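Local atomic coordinates of TRAP-T family transporter, DctP (Periplasmic binding) subunit (Sulfitobacter sp. NAS-14.1, PDB entry 4PF8), a protein that binds beta-D-galacturonate as the periplasmic solute-binding subunit of a TRAP transporter and probably delivers it to the membrane components for uptake. Residues V254-A257 / G258-T262; A275-K278 / I279-G283. All blocks are in the same frame, centred on the assembly; numbering follows the deposited sequence.

Contact 1 (V254-A257 / G258-T262)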
ATOM      1  N   VAL A 254       8.683  15.976  14.895  1.00 17.23           N
ATOM      2  CA  VAL A 254       8.275  14.746  14.222  1.00 15.98           C
ATOM      3  C   VAL A 254       7.231  15.006  13.137  1.00 15.49           C
ATOM      4  O   VAL A 254       7.319  14.474  12.030  1.00 14.55           O
ATOM      5  CB  VAL A 254       7.758  13.719  15.255  1.00 16.05           C
ATOM      6  CG1 VAL A 254       6.981  12.574  14.575  1.00 15.06           C
ATOM      7  CG2 VAL A 254       8.930  13.169  16.052  1.00 16.40           C
ATOM      8  N   LYS A 255       6.251  15.838  13.441  1.00 16.31           N
ATOM      9  CA  LYS A 255       5.218  16.155  12.470  1.00 16.18           C
ATOM     10  C   LYS A 255       5.802  16.879  11.257  1.00 16.58           C
ATOM     11  O   LYS A 255       5.434  16.573  10.121  1.00 16.85           O
ATOM     12  CB  LYS A 255       4.092  16.958  13.130  1.00 17.56           C
ATOM     13  CG  LYS A 255       3.280  16.097  14.091  1.00 25.52           C
ATOM     14  CD  LYS A 255       1.972  16.748  14.522  1.00 36.15           C
ATOM     15  CE  LYS A 255       0.993  15.683  15.007  1.00 40.35           C
ATOM     16  NZ  LYS A 255       0.021  16.201  16.015  1.00 45.94           N
ATOM     17  N   THR A 256       6.732  17.808  11.490  1.00 16.81           N
ATOM     18  CA  THR A 256       7.348  18.554  10.392  1.00 17.02           C
ATOM     19  C   THR A 256       8.208  17.618   9.534  1.00 15.90           C
ATOM     20  O   THR A 256       8.149  17.641   8.297  1.00 16.01           O
ATOM     21  CB  THR A 256       8.212  19.697  10.924  1.00 18.87           C
ATOM     22  OG1 THR A 256       7.373  20.656  11.579  1.00 24.18           O
ATOM     23  CG2 THR A 256       8.953  20.386   9.794  1.00 20.79           C
ATOM     24  N   ALA A 257       8.996  16.786  10.192  1.00 15.53           N
ATOM     25  CA  ALA A 257       9.834  15.832   9.483  1.00 14.66           C
ATOM     26  C   ALA A 257       8.988  14.850   8.691  1.00 13.47           C
ATOM     27  O   ALA A 257       9.364  14.444   7.587  1.00 13.99           O
ATOM     28  CB  ALA A 257      10.726  15.073  10.476  1.00 14.88           C
ATOM     29  N   GLY A 258       7.845  14.465   9.239  1.00 13.35           N
ATOM     30  CA  GLY A 258       6.942  13.552   8.542  1.00 12.54           C
ATOM     31  C   GLY A 258       6.421  14.176   7.268  1.00 13.88           C
ATOM     32  O   GLY A 258       6.414  13.537   6.209  1.00 13.06           O
ATOM     33  N   LYS A 259       6.012  15.436   7.361  1.00 13.89           N
ATOM     34  CA  LYS A 259       5.500  16.151   6.191  1.00 14.50           C
ATOM     35  C   LYS A 259       6.584  16.324   5.140  1.00 14.37           C
ATOM     36  O   LYS A 259       6.354  16.072   3.949  1.00 15.35           O
ATOM     37  CB  LYS A 259       4.940  17.512   6.606  1.00 19.02           C
ATOM     38  CG  LYS A 259       4.166  18.215   5.508  1.00 31.09           C
ATOM     39  CD  LYS A 259       4.968  19.338   4.904  1.00 36.36           C
ATOM     40  CE  LYS A 259       4.088  20.205   3.994  1.00 35.50           C
ATOM     41  NZ  LYS A 259       3.423  19.400   2.950  1.00 36.15           N
ATOM     42  N   ASN A 260       7.777  16.731   5.553  1.00 14.55           N
ATOM     43  CA  ASN A 260       8.875  16.888   4.607  1.00 14.12           C
ATOM     44  C   ASN A 260       9.212  15.565   3.919  1.00 14.33           C
ATOM     45  O   ASN A 260       9.492  15.532   2.723  1.00 13.90           O
ATOM     46  CB  ASN A 260      10.119  17.465   5.306  1.00 15.06           C
ATOM     47  CG  ASN A 260       9.945  18.914   5.695  1.00 18.71           C
ATOM     48  OD1 ASN A 260       9.174  19.648   5.086  1.00 20.98           O
ATOM     49  ND2 ASN A 260      10.679  19.334   6.712  1.00 24.34           N
ATOM     50  N   SER A 261       9.166  14.467   4.675  1.00 12.13           N
ATOM     51  CA  SER A 261       9.543  13.165   4.118  1.00 11.27           C
ATOM     52  C   SER A 261       8.483  12.662   3.144  1.00 10.48           C
ATOM     53  O   SER A 261       8.801  11.942   2.211  1.00 11.47           O
ATOM     54  CB  SER A 261       9.789  12.157   5.233  1.00 11.80           C
ATOM     55  OG  SER A 261       8.598  11.598   5.695  1.00 14.14           O
ATOM     56  N   THR A 262       7.237  13.066   3.368  1.00 11.45           N
ATOM     57  CA  THR A 262       6.138  12.712   2.461  1.00 12.62           C
ATOM     58  C   THR A 262       6.294  13.465   1.144  1.00 13.33           C
ATOM     59  O   THR A 262       6.122  12.893   0.057  1.00 12.02           O
ATOM     60  CB  THR A 262       4.775  13.024   3.102  1.00 12.87           C
ATOM     61  OG1 THR A 262       4.633  12.273   4.311  1.00 13.37           O
ATOM     62  CG2 THR A 262       3.625  12.663   2.179  1.00 13.44           C
TER
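Thr256 turns its methyl CG2 away from the backbone N (chi1 -65° for OG1) and Asn260 keeps CG beside the N (chi1 -71°), so that the two side chains lie alongside each other, one helical turn apart, and CG2 of Thr256 meets ND2 of Asn260 at 3.7 Å. This threonine rotation also places OG1 beside the backbone N, where it bonds to the carbonyl of Glu252, one turn earlier. Asn260 N donates to Thr256 O at 2.9 Å, a nearly straight bond (170°). The next turn gathers on one acceptor: Gly258 O receives Ser261 OG at 3.0 Å and Thr262 OG1 at 2.9 Å, the latter from above the carbonyl plane, besides Thr262 N. Small hydroxyl residues suit this place because they can fold back onto the helix. Asn260 ND2 hydrogen-bonds to Glu48 OE1 of helix 37-52; a leucine here would probably leave that carboxylate without its amide mate. Ala257, whose methyl permits close approach, packs on Phe45, Glu48 and Val49 of the same helix, while Val254 rests on Met238 and Leu138, and Ser261 OG bonds Tyr141 OH, fastening the helix to strands 234-239 and 135-141.

Contact 2 (A275-K278 / I279-G283)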
ATOM      1  N   ALA A 275      11.029   4.742 -14.020  1.00  9.71           N
ATOM      2  CA  ALA A 275      12.279   3.998 -14.107  1.00 10.06           C
ATOM      3  C   ALA A 275      12.005   2.492 -14.031  1.00  9.40           C
ATOM      4  O   ALA A 275      12.605   1.701 -14.764  1.00  9.87           O
ATOM      5  CB  ALA A 275      13.218   4.420 -13.005  1.00 11.04           C
ATOM      6  N   SER A 276      11.078   2.109 -13.168  1.00 10.02           N
ATOM      7  CA  SER A 276      10.727   0.696 -13.041  1.00  8.69           C
ATOM      8  C   SER A 276      10.020   0.206 -14.310  1.00  8.71           C
ATOM      9  O   SER A 276      10.310  -0.893 -14.785  1.00  9.92           O
ATOM     10  CB  SER A 276       9.848   0.447 -11.815  1.00  9.25           C
ATOM     11  OG  SER A 276      10.626   0.531 -10.645  1.00 11.87           O
HETATM   12  N   MSE A 277       9.094   0.996 -14.857  1.00  9.65           N
HETATM   13  CA  MSE A 277       8.463   0.648 -16.131  1.00  9.47           C
HETATM   14  C   MSE A 277       9.503   0.420 -17.220  1.00  9.77           C
HETATM   15  O   MSE A 277       9.391  -0.523 -18.004  1.00 10.13           O
HETATM   16  CB  MSE A 277       7.486   1.734 -16.571  1.00 13.50           C
HETATM   17  CG  MSE A 277       6.187   1.765 -15.809  1.00 17.58           C
HETATM   18 SE   MSE A 277       5.067   0.141 -16.055  0.68 19.26          SE
HETATM   19  CE  MSE A 277       5.666  -0.435 -17.615  1.00  9.18           C
ATOM     20  N   LYS A 278      10.514   1.280 -17.282  1.00 10.06           N
ATOM     21  CA  LYS A 278      11.573   1.099 -18.270  1.00 11.05           C
ATOM     22  C   LYS A 278      12.325  -0.231 -18.073  1.00 12.04           C
ATOM     23  O   LYS A 278      12.612  -0.950 -19.034  1.00 12.49           O
ATOM     24  CB  LYS A 278      12.544   2.285 -18.237  1.00 11.89           C
ATOM     25  CG  LYS A 278      13.512   2.286 -19.405  1.00 17.22           C
ATOM     26  CD  LYS A 278      14.407   3.490 -19.375  1.00 19.65           C
ATOM     27  CE  LYS A 278      15.240   3.570 -20.640  1.00 25.55           C
ATOM     28  NZ  LYS A 278      16.148   2.390 -20.797  1.00 28.55           N
ATOM     29  N   ILE A 279      12.644  -0.553 -16.825  1.00 10.81           N
ATOM     30  CA  ILE A 279      13.327  -1.807 -16.501  1.00 10.94           C
ATOM     31  C   ILE A 279      12.473  -3.009 -16.921  1.00 10.45           C
ATOM     32  O   ILE A 279      12.976  -3.982 -17.506  1.00 11.96           O
ATOM     33  CB  ILE A 279      13.655  -1.854 -15.000  1.00 11.00           C
ATOM     34  CG1 ILE A 279      14.763  -0.852 -14.690  1.00 13.95           C
ATOM     35  CG2 ILE A 279      14.086  -3.256 -14.560  1.00 11.08           C
ATOM     36  CD1 ILE A 279      14.922  -0.566 -13.246  1.00 13.86           C
ATOM     37  N   ILE A 280      11.186  -2.934 -16.612  1.00 10.24           N
ATOM     38  CA  ILE A 280      10.226  -3.987 -16.918  1.00 11.85           C
ATOM     39  C   ILE A 280      10.182  -4.206 -18.415  1.00 12.67           C
ATOM     40  O   ILE A 280      10.295  -5.347 -18.905  1.00 12.42           O
ATOM     41  CB  ILE A 280       8.826  -3.567 -16.371  1.00 12.55           C
ATOM     42  CG1 ILE A 280       8.810  -3.725 -14.836  1.00 16.61           C
ATOM     43  CG2 ILE A 280       7.687  -4.305 -17.054  1.00 18.79           C
ATOM     44  CD1 ILE A 280       7.675  -2.912 -14.177  1.00 16.15           C
HETATM   45  N   MSE A 281      10.079  -3.124 -19.172  1.00 11.77           N
HETATM   46  CA  MSE A 281       9.956  -3.265 -20.619  1.00 11.40           C
HETATM   47  C   MSE A 281      11.271  -3.753 -21.220  1.00 15.00           C
HETATM   48  O   MSE A 281      11.276  -4.605 -22.124  1.00 18.49           O
HETATM   49  CB  MSE A 281       9.491  -1.956 -21.241  1.00 15.91           C
HETATM   50  CG  MSE A 281       8.067  -1.592 -20.801  1.00 16.86           C
HETATM   51 SE   MSE A 281       7.384   0.013 -21.655  0.75 22.86          SE
HETATM   52  CE  MSE A 281       8.555   1.294 -20.848  1.00 18.58           C
ATOM     53  N   ASP A 282      12.389  -3.245 -20.712  1.00 13.40           N
ATOM     54  CA  ASP A 282      13.702  -3.649 -21.221  1.00 14.48           C
ATOM     55  C   ASP A 282      14.010  -5.112 -20.846  1.00 16.53           C
ATOM     56  O   ASP A 282      14.861  -5.756 -21.464  1.00 19.81           O
ATOM     57  CB  ASP A 282      14.807  -2.765 -20.648  1.00 15.12           C
ATOM     58  CG  ASP A 282      14.823  -1.354 -21.224  1.00 24.00           C
ATOM     59  OD1 ASP A 282      14.111  -1.068 -22.207  1.00 25.43           O
ATOM     60  OD2 ASP A 282      15.572  -0.522 -20.663  1.00 23.52           O
ATOM     61  N   GLY A 283      13.320  -5.620 -19.841  1.00 15.84           N
ATOM     62  CA  GLY A 283      13.502  -6.982 -19.371  1.00 17.20           C
ATOM     63  C   GLY A 283      12.618  -8.003 -20.069  1.00 20.11           C
ATOM     64  O   GLY A 283      12.576  -9.166 -19.672  1.00 27.84           O
TER
HETATM   65  O   HOH W   1      14.016   1.703 -23.291  1.00 28.03           O
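Lys278 and Asp282 form an i to i+4 salt bridge on the exposed side of the last turns of helix 248-282, close to where Gly283 leaves helical geometry. Lys278 NZ reaches Asp282 OD2 at 3.0 Å, on the syn lone pair of that oxygen. The lysine can span the turn because its chain runs extended from a CG anti to the backbone N (chi1 -169°) and bends only at chi4, -62°, which swings the ammonium over to the carboxylate. A water donates to the other oxygen, Asp282 OD1, at 3.0 Å and makes a weak bond with Lys278 NZ. Next to this polar pair, the selenomethionine Met277 bends so that its CE comes 4.2 Å from CG of Met281, also selenomethionine, and 4.4 Å from CG2 of Ile280. Such flexible, apolar chains suit the border between solvent and core: Met277 touches Pro209, and Ile280 touches Tyr212 and Val287. Ser276, short and polar, instead bonds through OG to Glu213 and Arg272. The negative end of the helix dipole would probably disfavour a carboxylate at Asp282, and the lysine one turn back is likely to offset that cost.

How the contacts relate
Both contacts belong to helix 248-282, the longest helix of the chain, with contact 1 near its start and contact 2 at its end. Their centres are 31 Å apart and their nearest atoms about 17 Å, so they do not touch and are joined through the helix itself. The helix passes between different parts of the fold: residues 254-262 lie against helix 37-52 and the five-stranded sheet, whereas residues 275-283 lie against helix 209-214 and strand 286-289 of the four-stranded sheet. A single helix thus runs across both halves of the protein, consistent with the long connecting helix of TRAP solute-binding proteins, with galacturonate bound about 11 Å from the side chain of Ser276 of contact 2.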